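PDB 4MHR: ectoine dioxygenase from Sphingopyxis alaskensis, which catalyses the iron- and 2-oxoglutarate-dependent hydroxylation of L-ectoine to 5-hydroxyectoine, a compatible solute that protects cells against osmotic stress. Local coordinates for residues 129-140 / 264-275. Numbering follows the deposited sequence.
Sequences DEVYIHQSRLNY and RANAFLVYNAVS
Ile133 lays its CD1 methyl over one face of the Tyr271 ring, 4.0 Å from the centroid and offset toward the rim. The Val131 CG2 methyl meets the same ring at CD1. Leu119 and Ala123 of helix 117-127 also pack against Tyr271. On the other side of the sheet Tyr132 and Asn272 run side by side. CG of Tyr132 sits between the backbone N and the carbonyl carbon (chi1 73°), which brings the ring's edge back to the partner strand, against Ala273 O. Tyr132 OH accepts a nearly straight bond from Asn272 ND2 (3.0 Å), in the amide plane. Val274 CG1 packs by Tyr132 CD1 at 4.0 Å. Farther along, the Val270 CG1 methyl rests beside His134 CD2. The Phe268 ring has Gln135 OE1 at its edge, 3.5 Å from CE2, and Arg137 CD alongside, 3.7 Å from CD2. Gln135 NE2 bonds to Leu292 O. At the opposite end, beyond Val274, Asp129 OD2 takes two bonds, from Ser275 OG (2.6 Å) and Ser275 N (3.0 Å), from opposite faces of the carboxylate. With an alanine in place of Asp129, Ser275 OG and N would lose their shared acceptor, and this end is likely to shift more freely. Strands 131-141 and 264-273 are antiparallel neighbours in the major sheet of the cupin fold. The chain bends at His134; Gln135 binds L-ectoine and Val270 touches Trp158, important for ectoine stabilization, so this corner probably borders the substrate site.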
ATOM      1  N   ASP A 129       7.882   6.188  14.599  1.00 25.28           N
ATOM      2  CA  ASP A 129       6.849   7.082  15.128  1.00 26.59           C
ATOM      3  C   ASP A 129       5.627   6.251  15.478  1.00 28.51           C
ATOM      4  O   ASP A 129       5.502   5.134  15.057  1.00 27.12           O
ATOM      5  CB  ASP A 129       6.449   8.132  14.054  1.00 30.48           C
ATOM      6  CG  ASP A 129       5.805   9.438  14.647  1.00 33.13           C
ATOM      7  OD1 ASP A 129       5.626   9.473  15.859  1.00 33.01           O
ATOM      8  OD2 ASP A 129       5.474  10.387  13.884  1.00 29.26           O
ATOM      9  N   GLU A 130       4.731   6.794  16.285  1.00 28.97           N
ATOM     10  CA  GLU A 130       3.341   6.328  16.274  1.00 29.03           C
ATOM     11  C   GLU A 130       2.702   6.517  14.879  1.00 25.00           C
ATOM     12  O   GLU A 130       3.064   7.443  14.105  1.00 28.79           O
ATOM     13  CB  GLU A 130       2.536   7.119  17.354  1.00 30.57           C
ATOM     14  CG  GLU A 130       3.073   6.906  18.808  1.00 31.41           C
ATOM     15  CD  GLU A 130       3.238   5.455  19.170  1.00 36.72           C
ATOM     16  OE1 GLU A 130       2.406   4.573  18.759  1.00 36.95           O
ATOM     17  OE2 GLU A 130       4.274   5.147  19.799  1.00 44.21           O
ATOM     18  N   VAL A 131       1.718   5.703  14.567  1.00 27.28           N
ATOM     19  CA  VAL A 131       1.154   5.681  13.193  1.00 26.83           C
ATOM     20  C   VAL A 131      -0.367   5.722  13.195  1.00 28.71           C
ATOM     21  O   VAL A 131      -0.999   5.424  14.201  1.00 25.26           O
ATOM     22  CB  VAL A 131       1.560   4.381  12.460  1.00 24.79           C
ATOM     23  CG1 VAL A 131       3.033   4.359  12.221  1.00 26.00           C
ATOM     24  CG2 VAL A 131       1.187   3.163  13.265  1.00 24.10           C
ATOM     25  N   TYR A 132      -0.944   6.061  12.063  1.00 25.26           N
ATOM     26  CA  TYR A 132      -2.382   5.976  11.911  1.00 26.02           C
ATOM     27  C   TYR A 132      -2.639   5.511  10.479  1.00 27.18           C
ATOM     28  O   TYR A 132      -1.695   5.425   9.639  1.00 25.10           O
ATOM     29  CB  TYR A 132      -3.024   7.346  12.229  1.00 24.97           C
ATOM     30  CG  TYR A 132      -2.776   8.363  11.142  1.00 24.98           C
ATOM     31  CD1 TYR A 132      -1.567   9.046  11.053  1.00 25.40           C
ATOM     32  CD2 TYR A 132      -3.706   8.601  10.190  1.00 24.58           C
ATOM     33  CE1 TYR A 132      -1.346   9.933  10.059  1.00 26.49           C
ATOM     34  CE2 TYR A 132      -3.471   9.516   9.148  1.00 25.35           C
ATOM     35  CZ  TYR A 132      -2.299  10.168   9.112  1.00 28.25           C
ATOM     36  OH  TYR A 132      -1.990  11.063   8.114  1.00 27.72           O
ATOM     37  N   ILE A 133      -3.886   5.123  10.223  1.00 27.90           N
ATOM     38  CA  ILE A 133      -4.321   4.622   8.914  1.00 29.56           C
ATOM     39  C   ILE A 133      -4.644   5.764   7.996  1.00 29.99           C
ATOM     40  O   ILE A 133      -5.603   6.448   8.225  1.00 28.19           O
ATOM     41  CB  ILE A 133      -5.504   3.635   8.998  1.00 30.65           C
ATOM     42  CG1 ILE A 133      -5.127   2.457   9.909  1.00 32.00           C
ATOM     43  CG2 ILE A 133      -5.870   3.131   7.595  1.00 30.79           C
ATOM     44  CD1 ILE A 133      -3.895   1.688   9.456  1.00 36.64           C
ATOM     45  N   HIS A 134      -3.797   6.013   6.989  1.00 28.02           N
ATOM     46  CA  HIS A 134      -4.046   7.088   6.009  1.00 29.17           C
ATOM     47  C   HIS A 134      -5.185   6.663   5.042  1.00 26.98           C
ATOM     48  O   HIS A 134      -5.962   7.461   4.581  1.00 26.43           O
ATOM     49  CB  HIS A 134      -2.745   7.404   5.246  1.00 29.45           C
ATOM     50  CG  HIS A 134      -2.923   8.155   3.959  1.00 30.49           C
ATOM     51  ND1 HIS A 134      -3.122   9.522   3.896  1.00 32.85           N
ATOM     52  CD2 HIS A 134      -2.838   7.729   2.673  1.00 34.23           C
ATOM     53  CE1 HIS A 134      -3.162   9.905   2.630  1.00 32.55           C
ATOM     54  NE2 HIS A 134      -2.997   8.836   1.867  1.00 37.01           N
ATOM     55  N   GLN A 135      -5.234   5.390   4.711  1.00 25.96           N
ATOM     56  CA  GLN A 135      -6.180   4.874   3.728  1.00 26.82           C
ATOM     57  C   GLN A 135      -6.162   3.404   3.908  1.00 25.40           C
ATOM     58  O   GLN A 135      -5.108   2.841   4.214  1.00 25.76           O
ATOM     59  CB  GLN A 135      -5.676   5.178   2.324  1.00 33.44           C
ATOM     60  CG  GLN A 135      -6.552   4.608   1.216  1.00 38.00           C
ATOM     61  CD  GLN A 135      -5.883   4.766  -0.129  1.00 40.82           C
ATOM     62  OE1 GLN A 135      -5.259   3.818  -0.668  1.00 40.45           O
ATOM     63  NE2 GLN A 135      -5.941   5.973  -0.652  1.00 39.94           N
ATOM     64  N   SER A 136      -7.275   2.744   3.636  1.00 26.87           N
ATOM     65  CA  SER A 136      -7.356   1.284   3.553  1.00 26.36           C
ATOM     66  C   SER A 136      -8.266   0.858   2.411  1.00 30.75           C
ATOM     67  O   SER A 136      -9.138   1.644   1.965  1.00 25.48           O
ATOM     68  CB  SER A 136      -7.837   0.680   4.848  1.00 28.85           C
ATOM     69  OG  SER A 136      -9.190   0.974   5.151  1.00 28.65           O
ATOM     70  N   ARG A 137      -8.071  -0.357   1.894  1.00 27.29           N
ATOM     71  CA  ARG A 137      -8.960  -0.818   0.790  1.00 33.18           C
ATOM     72  C   ARG A 137      -8.969  -2.294   0.812  1.00 30.83           C
ATOM     73  O   ARG A 137      -7.897  -2.893   0.984  1.00 32.36           O
ATOM     74  CB  ARG A 137      -8.471  -0.541  -0.626  1.00 30.35           C
ATOM     75  CG  ARG A 137      -7.909   0.757  -1.002  1.00 44.47           C
ATOM     76  CD  ARG A 137      -7.013   0.605  -2.238  1.00 46.14           C
ATOM     77  NE  ARG A 137      -7.773   0.280  -3.425  1.00 55.12           N
ATOM     78  CZ  ARG A 137      -7.691   0.916  -4.600  1.00 61.10           C
ATOM     79  NH1 ARG A 137      -6.860   1.943  -4.784  1.00 57.67           N
ATOM     80  NH2 ARG A 137      -8.456   0.509  -5.607  1.00 54.24           N
ATOM     81  N   LEU A 138     -10.138  -2.864   0.545  1.00 33.05           N
ATOM     82  CA  LEU A 138     -10.290  -4.277   0.231  1.00 31.27           C
ATOM     83  C   LEU A 138     -10.470  -4.334  -1.276  1.00 33.99           C
ATOM     84  O   LEU A 138     -11.365  -3.671  -1.880  1.00 36.34           O
ATOM     85  CB  LEU A 138     -11.406  -4.937   0.995  1.00 33.78           C
ATOM     86  CG  LEU A 138     -11.778  -6.363   0.517  1.00 37.27           C
ATOM     87  CD1 LEU A 138     -10.661  -7.363   0.553  1.00 37.97           C
ATOM     88  CD2 LEU A 138     -12.984  -6.894   1.260  1.00 37.84           C
ATOM     89  N   ASN A 139      -9.549  -5.052  -1.903  1.00 30.75           N
ATOM     90  CA  ASN A 139      -9.513  -5.191  -3.363  1.00 34.28           C
ATOM     91  C   ASN A 139      -9.834  -6.597  -3.831  1.00 37.86           C
ATOM     92  O   ASN A 139      -9.362  -7.573  -3.229  1.00 36.43           O
ATOM     93  CB  ASN A 139      -8.141  -4.865  -3.882  1.00 33.91           C
ATOM     94  CG  ASN A 139      -7.718  -3.470  -3.539  1.00 41.48           C
ATOM     95  OD1 ASN A 139      -6.643  -3.223  -2.941  1.00 42.88           O
ATOM     96  ND2 ASN A 139      -8.557  -2.529  -3.911  1.00 42.32           N
ATOM     97  N   TYR A 140     -10.573  -6.669  -4.938  1.00 36.74           N
ATOM     98  CA  TYR A 140     -10.921  -7.924  -5.624  1.00 36.96           C
ATOM     99  C   TYR A 140     -10.778  -7.738  -7.107  1.00 43.49           C
ATOM    100  O   TYR A 140     -11.369  -6.823  -7.709  1.00 41.52           O
ATOM    101  CB  TYR A 140     -12.324  -8.285  -5.351  1.00 40.84           C
ATOM    102  CG  TYR A 140     -12.754  -9.528  -6.075  1.00 43.63           C
ATOM    103  CD1 TYR A 140     -13.455  -9.463  -7.309  1.00 43.96           C
ATOM    104  CD2 TYR A 140     -12.461 -10.755  -5.548  1.00 39.11           C
ATOM    105  CE1 TYR A 140     -13.842 -10.617  -7.948  1.00 45.98           C
ATOM    106  CE2 TYR A 140     -12.829 -11.908  -6.188  1.00 41.63           C
ATOM    107  CZ  TYR A 140     -13.522 -11.839  -7.351  1.00 41.65           C
ATOM    108  OH  TYR A 140     -13.879 -13.008  -7.912  1.00 52.23           O
ATOM    109  N   ARG A 264      -7.569 -12.374  -7.707  1.00 35.79           N
ATOM    110  CA  ARG A 264      -6.646 -11.775  -6.732  1.00 42.36           C
ATOM    111  C   ARG A 264      -7.456 -10.993  -5.759  1.00 39.50           C
ATOM    112  O   ARG A 264      -8.414 -10.307  -6.164  1.00 33.63           O
ATOM    113  CB  ARG A 264      -5.720 -10.772  -7.407  1.00 48.39           C
ATOM    114  CG  ARG A 264      -4.487 -11.393  -7.996  1.00 58.54           C
ATOM    115  CD  ARG A 264      -3.528 -10.289  -8.416  1.00 73.85           C
ATOM    116  NE  ARG A 264      -2.775  -9.701  -7.291  1.00 79.44           N
ATOM    117  CZ  ARG A 264      -2.879  -8.448  -6.821  1.00 86.46           C
ATOM    118  NH1 ARG A 264      -3.732  -7.560  -7.334  1.00 89.99           N
ATOM    119  NH2 ARG A 264      -2.106  -8.078  -5.796  1.00 88.65           N
ATOM    120  N   ALA A 265      -7.093 -11.086  -4.488  1.00 32.51           N
ATOM    121  CA  ALA A 265      -7.812 -10.353  -3.467  1.00 26.71           C
ATOM    122  C   ALA A 265      -6.801 -10.022  -2.332  1.00 29.09           C
ATOM    123  O   ALA A 265      -6.030 -10.878  -1.909  1.00 29.77           O
ATOM    124  CB  ALA A 265      -8.980 -11.200  -2.937  1.00 25.69           C
ATOM    125  N   ASN A 266      -6.835  -8.790  -1.853  1.00 25.02           N
ATOM    126  CA  ASN A 266      -5.994  -8.372  -0.784  1.00 26.93           C
ATOM    127  C   ASN A 266      -6.656  -7.297  -0.008  1.00 30.64           C
ATOM    128  O   ASN A 266      -7.605  -6.614  -0.526  1.00 31.33           O
ATOM    129  CB  ASN A 266      -4.668  -7.876  -1.326  1.00 33.39           C
ATOM    130  CG  ASN A 266      -4.775  -6.516  -1.949  1.00 37.13           C
ATOM    131  OD1 ASN A 266      -5.647  -6.267  -2.749  1.00 45.46           O
ATOM    132  ND2 ASN A 266      -3.929  -5.602  -1.521  1.00 43.79           N
ATOM    133  N   ALA A 267      -6.210  -7.189   1.247  1.00 25.19           N
ATOM    134  CA  ALA A 267      -6.478  -6.048   2.088  1.00 27.88           C
ATOM    135  C   ALA A 267      -5.222  -5.149   2.076  1.00 29.95           C
ATOM    136  O   ALA A 267      -4.120  -5.600   2.408  1.00 29.01           O
ATOM    137  CB  ALA A 267      -6.795  -6.548   3.489  1.00 27.91           C
ATOM    138  N   PHE A 268      -5.392  -3.888   1.715  1.00 26.07           N
ATOM    139  CA  PHE A 268      -4.337  -2.925   1.560  1.00 26.17           C
ATOM    140  C   PHE A 268      -4.471  -1.919   2.709  1.00 30.49           C
ATOM    141  O   PHE A 268      -5.484  -1.223   2.787  1.00 29.71           O
ATOM    142  CB  PHE A 268      -4.533  -2.271   0.198  1.00 30.23           C
ATOM    143  CG  PHE A 268      -3.547  -1.219  -0.171  1.00 44.19           C
ATOM    144  CD1 PHE A 268      -2.257  -1.569  -0.572  1.00 48.87           C
ATOM    145  CD2 PHE A 268      -3.953   0.136  -0.304  1.00 53.27           C
ATOM    146  CE1 PHE A 268      -1.363  -0.585  -0.982  1.00 51.66           C
ATOM    147  CE2 PHE A 268      -3.053   1.111  -0.737  1.00 59.79           C
ATOM    148  CZ  PHE A 268      -1.739   0.752  -1.059  1.00 49.29           C
ATOM    149  N   LEU A 269      -3.449  -1.821   3.557  1.00 24.60           N
ATOM    150  CA  LEU A 269      -3.432  -0.881   4.693  1.00 27.39           C
ATOM    151  C   LEU A 269      -2.303   0.120   4.520  1.00 27.17           C
ATOM    152  O   LEU A 269      -1.173  -0.302   4.341  1.00 25.69           O
ATOM    153  CB  LEU A 269      -3.248  -1.664   5.974  1.00 26.87           C
ATOM    154  CG  LEU A 269      -4.282  -2.755   6.268  1.00 30.84           C
ATOM    155  CD1 LEU A 269      -3.901  -3.615   7.453  1.00 34.49           C
ATOM    156  CD2 LEU A 269      -5.628  -2.092   6.561  1.00 38.96           C
ATOM    157  N   VAL A 270      -2.601   1.420   4.521  1.00 24.12           N
ATOM    158  CA  VAL A 270      -1.589   2.433   4.472  1.00 24.63           C
ATOM    159  C   VAL A 270      -1.380   3.040   5.849  1.00 25.55           C
ATOM    160  O   VAL A 270      -2.273   3.699   6.409  1.00 26.91           O
ATOM    161  CB  VAL A 270      -1.911   3.536   3.443  1.00 26.57           C
ATOM    162  CG1 VAL A 270      -0.786   4.569   3.368  1.00 26.69           C
ATOM    163  CG2 VAL A 270      -2.183   2.931   2.058  1.00 28.88           C
ATOM    164  N   TYR A 271      -0.161   2.874   6.364  1.00 24.82           N
ATOM    165  CA  TYR A 271       0.254   3.443   7.673  1.00 24.09           C
ATOM    166  C   TYR A 271       1.024   4.710   7.397  1.00 23.54           C
ATOM    167  O   TYR A 271       1.938   4.738   6.558  1.00 25.32           O
ATOM    168  CB  TYR A 271       1.104   2.418   8.438  1.00 23.91           C
ATOM    169  CG  TYR A 271       0.423   1.164   8.850  1.00 24.20           C
ATOM    170  CD1 TYR A 271      -0.181   1.047  10.124  1.00 26.00           C
ATOM    171  CD2 TYR A 271       0.331   0.077   8.000  1.00 27.35           C
ATOM    172  CE1 TYR A 271      -0.805  -0.156  10.524  1.00 27.37           C
ATOM    173  CE2 TYR A 271      -0.326  -1.110   8.386  1.00 26.19           C
ATOM    174  CZ  TYR A 271      -0.925  -1.192   9.631  1.00 27.08           C
ATOM    175  OH  TYR A 271      -1.537  -2.346  10.012  1.00 27.98           O
ATOM    176  N   ASN A 272       0.658   5.789   8.052  1.00 25.69           N
ATOM    177  CA  ASN A 272       1.420   7.032   8.026  1.00 25.04           C
ATOM    178  C   ASN A 272       1.919   7.419   9.442  1.00 28.27           C
ATOM    179  O   ASN A 272       1.259   7.152  10.400  1.00 25.70           O
ATOM    180  CB  ASN A 272       0.591   8.159   7.422  1.00 26.12           C
ATOM    181  CG  ASN A 272       1.450   9.407   7.076  1.00 26.60           C
ATOM    182  OD1 ASN A 272       2.655   9.331   6.782  1.00 24.36           O
ATOM    183  ND2 ASN A 272       0.801  10.569   7.050  1.00 26.40           N
ATOM    184  N   ALA A 273       3.081   8.053   9.551  1.00 24.99           N
ATOM    185  CA  ALA A 273       3.541   8.543  10.839  1.00 23.68           C
ATOM    186  C   ALA A 273       2.595   9.687  11.265  1.00 26.03           C
ATOM    187  O   ALA A 273       2.207  10.553  10.430  1.00 25.32           O
ATOM    188  CB  ALA A 273       4.998   9.063  10.737  1.00 24.75           C
ATOM    189  N   VAL A 274       2.223   9.704  12.529  1.00 26.51           N
ATOM    190  CA  VAL A 274       1.372  10.845  13.042  1.00 27.63           C
ATOM    191  C   VAL A 274       2.020  12.220  12.843  1.00 30.56           C
ATOM    192  O   VAL A 274       1.309  13.155  12.564  1.00 31.56           O
ATOM    193  CB  VAL A 274       0.904  10.649  14.510  1.00 29.86           C
ATOM    194  CG1 VAL A 274       0.089   9.382  14.699  1.00 27.64           C
ATOM    195  CG2 VAL A 274       2.119  10.606  15.449  1.00 34.23           C
ATOM    196  N   SER A 275       3.353  12.317  12.895  1.00 30.80           N
ATOM    197  CA  SER A 275       4.110  13.531  12.592  1.00 35.32           C
ATOM    198  C   SER A 275       4.161  13.914  11.077  1.00 35.88           C
ATOM    199  O   SER A 275       4.489  15.022  10.720  1.00 33.60           O
ATOM    200  CB  SER A 275       5.561  13.433  13.173  1.00 39.78           C
ATOM    201  OG  SER A 275       6.302  12.407  12.542  1.00 51.57           O
TER